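Long-range contacts in cricket paralysis virus 1A protein (PDB 6C3R), which suppresses RNA interference in insect cells by inactivating host AGO2 and recruiting a cellular ubiquitin ligase complex that promotes AGO2 degradation: residues Pro34-Leu39 and Leu62-Phe67; Thr69-Gly74 and Ile107-Phe112. All blocks are in the same frame, centred on the assembly; numbering follows the deposited sequence.

Interaction 1 of 2, residues Pro34-Leu39 and Leu62-Phe67; sequences PQLLDL and LRKLIF
Apolar contact carries the meeting of the irregular segment P34-L39 with one side of the helical segment L62-F67, and no hydrogen bond crosses between them. Its clearest element is a CH-pi contact: P34 and F67 reach toward each other tip to tip, and CG of P34 sits 3.7 Å from the centroid of the F67 ring, only 8° off the ring normal. The neighbouring CD of the proline leans toward the far end of the ring, 3.4 Å from CZ of F67. With CG anti to its backbone N (chi1 178°), F67 turns one face to the pyrrolidine.

The aliphatic contacts belong to two leucines. L36 forks over the helix: its CD1 lies 3.8 Å from CG of K64, a chain it crosses obliquely, while its CD2 faces CD of R63 at 4.1 Å. The extended K64 chain thus contributes its aliphatic base. L39 crosses R63 at about a right angle, placing CD1 3.7 Å from CD of the arginine. In both leucines CG stands anti to the carbonyl carbon, which points both methyls of L36, but only CD1 of L39, at the helix.

Polar contact is slight. The R63 chain leaves the helix anti to its backbone N and bends at chi3 (-61°), bringing NH1 obliquely to 3.5 Å from the carbonyl O of L39. This is not a hydrogen bond; the arginine's strongest polar partner is the carbonyl O of L105, to which NE donates.

F49 of the second subunit packs on L39 and R63, so this end of the contact borders the dimer interface. In the fold, the loop between strands 26-30 and 42-45 lies against helix 53-70; strand 104-108 packs on the same loop residues through I107, which touches P34 and L39, and helix 77-90 packs on L62 and I66.

Interaction 2 of 2, residues Thr69-Gly74 and Ile107-Phe112; sequences TSDVYG and IVSPRF
A serine N-cap lies at the centre of this contact, where strand 104-108 gives way to helix 110-114 and meets the weakly bonded part of helix 53-70 about residues 69-70. S109 occupies the cap position, and its OG accepts a weak capping bond from N of F112 at 3.5 Å. Two further hydrogen bonds join the segments, with S109 the donor in both. N of S109 donates to OG of S70 at 3.0 Å in a nearly straight bond (166°), while OG of S109 donates to the carbonyl O of S70 at 3.1 Å. That second donor stands above the carbonyl plane, 58° out of it. Both hydroxyls take the crowded position between backbone N and carbonyl carbon (chi1 88° for S70), which turns OG of S70 to face N of S109.

Carbon contacts flank these bonds. CB of S70 lies over one face of the F112 ring, offset toward the rim and 4.0 Å from the centroid, in a CH-pi contact. The same CB meets CG2 of V108 at 3.6 Å, and OD1 of D71 comes 3.3 Å from CB of S109.

The S109 hydroxyl therefore both donates and accepts, linking the cap of one helix to another helix. OG of S70 passes its own bond on to the carbonyl O of F67; with both serines buried, these bonds supply the partners that the apolar neighbours could not.

Interactions 1 and 2 lie in series along the chain: 34-39 closes on 62-67 before 69-74 pairs with 107-112. Their centres are 12 Å apart, and both draw on helix 53-70, interaction 1 on its later turns and interaction 2 on its weakly bonded part about 69-70. They touch, with CB of F67 3.4 Å from the carbonyl O of I107, and CD1 of I107 lying against P34 and L39. Strand 104-108, parallel to strand 26-30 in the two-stranded sheet, connects them. Helix 53-70 thereby packs on the loop after strand 26-30 and on strand 104-108 with its following turn. Both lie away from the functional sites, though P110 and R111 reach E5 of the BC-box.

Interaction 1 of 2, residues Pro34-Leu39 and Leu62-Phe67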
loop_
_atom_site.group_PDB
_atom_site.type_symbol
_atom_site.label_atom_id
_atom_site.label_comp_id
_atom_site.label_asym_id
_atom_site.label_seq_id
_atom_site.Cartn_x
_atom_site.Cartn_y
_atom_site.Cartn_z
ATOM N N PRO A 34 -24.838 1.899 5.343
ATOM C CA PRO A 34 -23.841 1.084 4.664
ATOM C C PRO A 34 -23.491 -0.164 5.446
ATOM O O PRO A 34 -23.554 -0.173 6.664
ATOM C CB PRO A 34 -22.634 2.010 4.575
ATOM C CG PRO A 34 -22.779 2.925 5.727
ATOM C CD PRO A 34 -24.248 3.125 5.913
ATOM N N GLN A 35 -23.105 -1.205 4.727
ATOM C CA GLN A 35 -22.767 -2.486 5.341
ATOM C C GLN A 35 -21.267 -2.498 5.609
ATOM O O GLN A 35 -20.523 -3.227 4.963
ATOM C CB GLN A 35 -23.182 -3.642 4.424
ATOM C CG GLN A 35 -24.610 -3.549 3.877
ATOM C CD GLN A 35 -25.693 -3.746 4.933
ATOM O OE1 GLN A 35 -25.408 -3.867 6.133
ATOM N NE2 GLN A 35 -26.956 -3.793 4.482
ATOM N N LEU A 36 -20.837 -1.683 6.576
ATOM C CA LEU A 36 -19.411 -1.420 6.799
ATOM C C LEU A 36 -18.624 -2.627 7.249
ATOM O O LEU A 36 -17.404 -2.656 7.089
ATOM C CB LEU A 36 -19.213 -0.322 7.829
ATOM C CG LEU A 36 -19.528 1.100 7.387
ATOM C CD1 LEU A 36 -19.415 2.038 8.573
ATOM C CD2 LEU A 36 -18.617 1.541 6.253
ATOM N N LEU A 37 -19.318 -3.607 7.819
ATOM C CA LEU A 37 -18.691 -4.848 8.248
ATOM C C LEU A 37 -18.349 -5.725 7.043
ATOM O O LEU A 37 -17.361 -6.448 7.083
ATOM C CB LEU A 37 -19.578 -5.582 9.268
ATOM C CG LEU A 37 -18.876 -6.058 10.545
ATOM C CD1 LEU A 37 -18.009 -4.975 11.180
ATOM C CD2 LEU A 37 -19.913 -6.549 11.547
ATOM N N ASP A 38 -19.126 -5.624 5.961
ATOM C CA ASP A 38 -18.787 -6.295 4.684
ATOM C C ASP A 38 -17.509 -5.739 4.032
ATOM O O ASP A 38 -16.897 -6.410 3.181
ATOM C CB ASP A 38 -19.935 -6.203 3.664
ATOM C CG ASP A 38 -21.224 -6.850 4.152
ATOM O OD1 ASP A 38 -21.215 -7.574 5.183
ATOM O OD2 ASP A 38 -22.263 -6.623 3.496
ATOM N N LEU A 39 -17.125 -4.514 4.412
ATOM C CA LEU A 39 -15.882 -3.891 3.946
ATOM C C LEU A 39 -14.673 -4.069 4.884
ATOM O O LEU A 39 -13.628 -3.442 4.660
ATOM C CB LEU A 39 -16.140 -2.404 3.691
ATOM C CG LEU A 39 -17.224 -2.082 2.669
ATOM C CD1 LEU A 39 -17.501 -0.592 2.669
ATOM C CD2 LEU A 39 -16.835 -2.545 1.274
ATOM N N LEU A 62 -10.787 4.657 9.352
ATOM C CA LEU A 62 -10.991 5.926 8.693
ATOM C C LEU A 62 -12.225 5.965 7.787
ATOM O O LEU A 62 -12.945 6.964 7.774
ATOM C CB LEU A 62 -9.737 6.296 7.884
ATOM C CG LEU A 62 -8.494 6.692 8.677
ATOM C CD1 LEU A 62 -7.291 6.847 7.780
ATOM C CD2 LEU A 62 -8.738 7.966 9.448
ATOM N N ARG A 63 -12.467 4.907 7.012
ATOM C CA ARG A 63 -13.702 4.830 6.233
ATOM C C ARG A 63 -14.910 4.962 7.166
ATOM O O ARG A 63 -15.883 5.646 6.834
ATOM C CB ARG A 63 -13.791 3.524 5.436
ATOM C CG ARG A 63 -15.049 3.412 4.576
ATOM C CD ARG A 63 -15.240 2.036 3.956
ATOM N NE ARG A 63 -14.134 1.695 3.063
ATOM C CZ ARG A 63 -13.172 0.792 3.287
ATOM N NH1 ARG A 63 -13.119 0.045 4.381
ATOM N NH2 ARG A 63 -12.243 0.621 2.364
ATOM N N LYS A 64 -14.831 4.329 8.334
ATOM C CA LYS A 64 -15.923 4.342 9.300
ATOM C C LYS A 64 -16.166 5.757 9.832
ATOM O O LYS A 64 -17.286 6.231 9.880
ATOM C CB LYS A 64 -15.594 3.388 10.433
ATOM C CG LYS A 64 -16.800 2.875 11.184
ATOM C CD LYS A 64 -16.362 2.023 12.360
ATOM C CE LYS A 64 -17.549 1.421 13.101
ATOM N NZ LYS A 64 -17.158 0.826 14.423
ATOM N N LEU A 65 -15.090 6.438 10.200
ATOM C CA LEU A 65 -15.177 7.790 10.714
ATOM C C LEU A 65 -15.660 8.752 9.670
ATOM O O LEU A 65 -16.416 9.660 10.000
ATOM C CB LEU A 65 -13.809 8.269 11.232
ATOM C CG LEU A 65 -13.356 7.613 12.533
ATOM C CD1 LEU A 65 -11.859 7.818 12.739
ATOM C CD2 LEU A 65 -14.154 8.157 13.710
ATOM N N ILE A 66 -15.207 8.567 8.429
ATOM C CA ILE A 66 -15.602 9.434 7.347
ATOM C C ILE A 66 -17.097 9.299 7.125
ATOM O O ILE A 66 -17.756 10.270 6.793
ATOM C CB ILE A 66 -14.795 9.148 6.045
ATOM C CG1 ILE A 66 -13.358 9.669 6.199
ATOM C CG2 ILE A 66 -15.437 9.766 4.787
ATOM C CD1 ILE A 66 -12.340 8.969 5.310
ATOM N N PHE A 67 -17.645 8.104 7.330
ATOM C CA PHE A 67 -19.078 7.960 7.227
ATOM C C PHE A 67 -19.797 8.505 8.443
ATOM O O PHE A 67 -20.757 9.286 8.312
ATOM C CB PHE A 67 -19.529 6.532 7.037
ATOM C CG PHE A 67 -21.024 6.433 6.989
ATOM C CD1 PHE A 67 -21.703 6.781 5.826
ATOM C CD2 PHE A 67 -21.760 6.104 8.127
ATOM C CE1 PHE A 67 -23.088 6.740 5.777
ATOM C CE2 PHE A 67 -23.145 6.070 8.090
ATOM C CZ PHE A 67 -23.810 6.381 6.909
#

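Interaction 2 of 2, residues Thr69-Gly74 and Ile107-Phe112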
loop_
_atom_site.group_PDB
_atom_site.type_symbol
_atom_site.label_atom_id
_atom_site.label_comp_id
_atom_site.label_asym_id
_atom_site.label_seq_id
_atom_site.Cartn_x
_atom_site.Cartn_y
_atom_site.Cartn_z
ATOM N N THR A 69 -19.007 10.600 10.743
ATOM C CA THR A 69 -18.945 12.056 10.861
ATOM C C THR A 69 -19.792 12.755 9.789
ATOM O O THR A 69 -20.266 13.863 10.026
ATOM C CB THR A 69 -17.502 12.604 10.794
ATOM O OG1 THR A 69 -16.894 12.198 9.570
ATOM C CG2 THR A 69 -16.666 12.124 11.977
ATOM N N SER A 70 -19.955 12.121 8.629
ATOM C CA SER A 70 -20.870 12.601 7.594
ATOM C C SER A 70 -22.359 12.420 7.929
ATOM O O SER A 70 -23.203 13.152 7.424
ATOM C CB SER A 70 -20.594 11.910 6.265
ATOM O OG SER A 70 -21.319 10.714 6.179
ATOM N N ASP A 71 -22.670 11.444 8.774
ATOM C CA ASP A 71 -24.051 11.054 9.096
ATOM C C ASP A 71 -24.681 11.859 10.245
ATOM O O ASP A 71 -25.645 11.406 10.874
ATOM C CB ASP A 71 -24.050 9.556 9.453
ATOM C CG ASP A 71 -25.413 8.915 9.318
ATOM O OD1 ASP A 71 -26.020 9.046 8.226
ATOM O OD2 ASP A 71 -25.873 8.261 10.292
ATOM N N VAL A 72 -24.135 13.045 10.518
ATOM C CA VAL A 72 -24.674 13.980 11.504
ATOM C C VAL A 72 -24.611 15.387 10.955
ATOM O O VAL A 72 -23.783 15.690 10.082
ATOM C CB VAL A 72 -23.897 13.965 12.835
ATOM C CG1 VAL A 72 -23.981 12.593 13.481
ATOM C CG2 VAL A 72 -22.443 14.404 12.646
ATOM N N TYR A 73 -25.470 16.239 11.507
ATOM C CA TYR A 73 -25.556 17.639 11.132
ATOM C C TYR A 73 -24.401 18.429 11.724
ATOM O O TYR A 73 -24.227 18.441 12.945
ATOM C CB TYR A 73 -26.873 18.236 11.643
ATOM C CG TYR A 73 -27.049 19.717 11.363
ATOM C CD1 TYR A 73 -27.729 20.161 10.220
ATOM C CD2 TYR A 73 -26.542 20.685 12.247
ATOM C CE1 TYR A 73 -27.900 21.525 9.964
ATOM C CE2 TYR A 73 -26.696 22.047 11.999
ATOM C CZ TYR A 73 -27.375 22.467 10.860
ATOM O OH TYR A 73 -27.525 23.816 10.623
ATOM N N GLY A 74 -23.636 19.110 10.876
ATOM C CA GLY A 74 -22.766 20.192 11.342
ATOM C C GLY A 74 -21.346 19.860 11.768
ATOM O O GLY A 74 -20.661 20.711 12.322
ATOM N N ILE A 107 -17.561 6.118 1.858
ATOM C CA ILE A 107 -19.013 6.223 1.926
ATOM C C ILE A 107 -19.416 7.407 2.772
ATOM O O ILE A 107 -18.873 7.645 3.840
ATOM C CB ILE A 107 -19.665 4.939 2.507
ATOM C CG1 ILE A 107 -19.121 3.723 1.779
ATOM C CG2 ILE A 107 -21.188 5.017 2.408
ATOM C CD1 ILE A 107 -19.762 2.422 2.166
ATOM N N VAL A 108 -20.444 8.092 2.313
ATOM C CA VAL A 108 -20.919 9.316 2.927
ATOM C C VAL A 108 -22.443 9.219 2.943
ATOM O O VAL A 108 -23.012 8.613 2.057
ATOM C CB VAL A 108 -20.324 10.510 2.105
ATOM C CG1 VAL A 108 -21.369 11.452 1.526
ATOM C CG2 VAL A 108 -19.297 11.257 2.932
ATOM N N SER A 109 -23.109 9.813 3.928
ATOM C CA SER A 109 -24.575 9.844 3.917
ATOM C C SER A 109 -25.132 10.764 2.780
ATOM O O SER A 109 -24.402 11.623 2.251
ATOM C CB SER A 109 -25.127 10.279 5.280
ATOM O OG SER A 109 -25.082 11.686 5.454
ATOM N N PRO A 110 -26.423 10.589 2.408
ATOM C CA PRO A 110 -27.072 11.442 1.417
ATOM C C PRO A 110 -27.249 12.900 1.805
ATOM O O PRO A 110 -27.173 13.778 0.958
ATOM C CB PRO A 110 -28.445 10.799 1.269
ATOM C CG PRO A 110 -28.247 9.387 1.642
ATOM C CD PRO A 110 -27.294 9.463 2.781
ATOM N N ARG A 111 -27.513 13.169 3.065
ATOM C CA ARG A 111 -27.679 14.544 3.510
ATOM C C ARG A 111 -26.351 15.290 3.286
ATOM O O ARG A 111 -26.325 16.408 2.780
ATOM C CB ARG A 111 -28.125 14.557 4.971
ATOM C CG ARG A 111 -28.414 15.916 5.590
ATOM C CD ARG A 111 -29.688 16.606 5.098
ATOM N NE ARG A 111 -29.381 17.452 3.928
ATOM C CZ ARG A 111 -29.985 17.452 2.736
ATOM N NH1 ARG A 111 -31.022 16.677 2.456
ATOM N NH2 ARG A 111 -29.530 18.277 1.799
ATOM N N PHE A 112 -25.252 14.633 3.618
ATOM C CA PHE A 112 -23.935 15.228 3.519
ATOM C C PHE A 112 -23.500 15.476 2.078
ATOM O O PHE A 112 -22.931 16.536 1.762
ATOM C CB PHE A 112 -22.932 14.308 4.205
ATOM C CG PHE A 112 -21.564 14.880 4.295
ATOM C CD1 PHE A 112 -20.662 14.724 3.248
ATOM C CD2 PHE A 112 -21.171 15.576 5.431
ATOM C CE1 PHE A 112 -19.393 15.253 3.330
ATOM C CE2 PHE A 112 -19.903 16.106 5.514
ATOM C CZ PHE A 112 -19.015 15.946 4.461
#